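Local coordinates for protein putative anti-sigma factor antagonist TM_1081 (Thermotoga maritima, PDB 3F43) that probably acts as an anti-anti-sigma factor, counteracting an anti-sigma factor and so releasing a sigma factor from inhibition, at residues W42-D45 and E46-K50. Sequence-based numbering, arbitrary orientation.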
loop_
_atom_site.group_PDB
_atom_site.type_symbol
_atom_site.label_atom_id
_atom_site.label_comp_id
_atom_site.label_asym_id
_atom_site.label_seq_id
_atom_site.Cartn_x
_atom_site.Cartn_y
_atom_site.Cartn_z
ATOM N N TRP A 42 12.577 -4.791 -8.732
ATOM C CA TRP A 42 13.977 -5.125 -8.461
ATOM C C TRP A 42 14.137 -6.057 -7.241
ATOM O O TRP A 42 14.817 -7.110 -7.355
ATOM C CB TRP A 42 14.798 -3.846 -8.321
ATOM C CG TRP A 42 16.248 -4.050 -7.945
ATOM C CD1 TRP A 42 17.264 -4.454 -8.768
ATOM C CD2 TRP A 42 16.813 -3.884 -6.656
ATOM N NE1 TRP A 42 18.440 -4.529 -8.067
ATOM C CE2 TRP A 42 18.205 -4.166 -6.773
ATOM C CE3 TRP A 42 16.309 -3.462 -5.424
ATOM C CZ2 TRP A 42 19.071 -4.089 -5.690
ATOM C CZ3 TRP A 42 17.176 -3.386 -4.350
ATOM C CH2 TRP A 42 18.552 -3.687 -4.504
ATOM N N VAL A 43 13.420 -5.772 -6.156
ATOM C CA VAL A 43 13.529 -6.621 -4.964
ATOM C C VAL A 43 12.992 -8.033 -5.280
ATOM O O VAL A 43 13.596 -9.048 -4.916
ATOM C CB VAL A 43 12.805 -6.004 -3.739
ATOM C CG1 VAL A 43 12.723 -7.050 -2.568
ATOM C CG2 VAL A 43 13.494 -4.667 -3.318
ATOM N N PHE A 44 11.856 -8.093 -5.954
ATOM C CA PHE A 44 11.299 -9.393 -6.379
ATOM C C PHE A 44 12.194 -10.115 -7.366
ATOM O O PHE A 44 12.483 -11.305 -7.229
ATOM C CB PHE A 44 9.863 -9.265 -6.900
ATOM C CG PHE A 44 8.836 -9.187 -5.796
ATOM C CD1 PHE A 44 8.638 -8.039 -5.086
ATOM C CD2 PHE A 44 8.070 -10.295 -5.472
ATOM C CE1 PHE A 44 7.686 -7.990 -4.046
ATOM C CE2 PHE A 44 7.134 -10.226 -4.441
ATOM C CZ PHE A 44 6.937 -9.099 -3.750
ATOM N N ASP A 45 12.653 -9.422 -8.399
ATOM C CA ASP A 45 13.473 -10.104 -9.384
ATOM C C ASP A 45 14.823 -10.574 -8.855
ATOM O O ASP A 45 15.281 -11.693 -9.195
ATOM C CB ASP A 45 13.716 -9.235 -10.605
ATOM C CG ASP A 45 12.498 -9.025 -11.468
ATOM O OD1 ASP A 45 11.486 -9.743 -11.366
ATOM O OD2 ASP A 45 12.580 -8.118 -12.311
ATOM N N GLU A 46 15.494 -9.729 -8.076
ATOM C CA GLU A 46 16.835 -10.027 -7.588
ATOM C C GLU A 46 16.904 -10.923 -6.364
ATOM O O GLU A 46 17.856 -11.678 -6.217
ATOM C CB GLU A 46 17.578 -8.719 -7.260
ATOM C CG GLU A 46 17.771 -7.846 -8.463
ATOM C CD GLU A 46 18.661 -8.477 -9.525
ATOM O OE1 GLU A 46 19.692 -9.095 -9.172
ATOM O OE2 GLU A 46 18.330 -8.371 -10.717
ATOM N N PHE A 47 15.916 -10.820 -5.482
ATOM C CA PHE A 47 15.992 -11.475 -4.202
ATOM C C PHE A 47 14.827 -12.460 -4.010
ATOM O O PHE A 47 15.051 -13.657 -3.914
ATOM C CB PHE A 47 16.105 -10.432 -3.108
ATOM C CG PHE A 47 17.232 -9.454 -3.348
ATOM C CD1 PHE A 47 18.528 -9.907 -3.468
ATOM C CD2 PHE A 47 16.966 -8.109 -3.513
ATOM C CE1 PHE A 47 19.557 -9.032 -3.745
ATOM C CE2 PHE A 47 17.993 -7.218 -3.812
ATOM C CZ PHE A 47 19.271 -7.685 -3.904
ATOM N N LEU A 48 13.608 -11.939 -3.882
ATOM C CA LEU A 48 12.489 -12.778 -3.434
ATOM C C LEU A 48 12.240 -13.927 -4.407
ATOM O O LEU A 48 12.062 -15.069 -3.991
ATOM C CB LEU A 48 11.218 -11.953 -3.234
ATOM C CG LEU A 48 11.282 -10.922 -2.118
ATOM C CD1 LEU A 48 10.090 -9.960 -2.068
ATOM C CD2 LEU A 48 11.488 -11.574 -0.749
ATOM N N ASN A 49 12.257 -13.651 -5.703
ATOM C CA ASN A 49 12.028 -14.720 -6.678
ATOM C C ASN A 49 13.193 -15.689 -6.861
ATOM O O ASN A 49 13.032 -16.735 -7.480
ATOM C CB ASN A 49 11.566 -14.140 -8.018
ATOM C CG ASN A 49 10.219 -13.404 -7.923
ATOM O OD1 ASN A 49 9.452 -13.550 -6.957
ATOM N ND2 ASN A 49 9.927 -12.606 -8.939
ATOM N N LYS A 50 14.341 -15.363 -6.272
ATOM C CA LYS A 50 15.517 -16.222 -6.256
ATOM C C LYS A 50 15.695 -16.911 -4.900
ATOM O O LYS A 50 16.712 -17.562 -4.688
ATOM C CB LYS A 50 16.773 -15.443 -6.617
ATOM C CG LYS A 50 16.709 -14.759 -7.974
ATOM C CD LYS A 50 18.033 -14.188 -8.394
ATOM C CE LYS A 50 18.021 -13.755 -9.854
ATOM N NZ LYS A 50 19.297 -13.048 -10.226
HETATM O O HOH W 1 11.427 -12.538 -11.235
#
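Phe47 turns its ring edge to the face of the Trp42 six-membered ring, a T-shaped pair with planes at 87° and centroids 5.2 Å apart. Trp42 CG lies anti to the backbone N (chi1 176°), swinging the indole towards the next turn. Glu46 CG covers the pyrrole end of the same face, 3.4 Å from Trp42 NE1, whose N-H bonds to O of His11, a tag residue. An alanine in place of Trp42 would probably leave the Phe47 edge and Glu46 CG without the surface they pack on. Leu48 CD1 sits over the centre of the Phe44 ring, a CH-pi contact 3.6 Å from the centroid. The same methyl touches Val43 CG1.

One water donates to Asp45 OD1 and accepts from Asn49 ND2, while Asp45 OD2 forms a salt bridge with Lys41.

Among backbone bonds, Glu46 N to Trp42 O is alpha-helical. Val43 O then accepts from both Phe47 N (3.0 Å) and Leu48 N (3.1 Å), and Asn49 N reaches Phe44 O at 2.8 Å. The Leu48 and Asn49 bonds are i+5 to i, a pi-type widening near the C-terminal end of helix 36-48, the beta-alpha-beta crossover between strands 22-25 and 54-58 of the STAS fold.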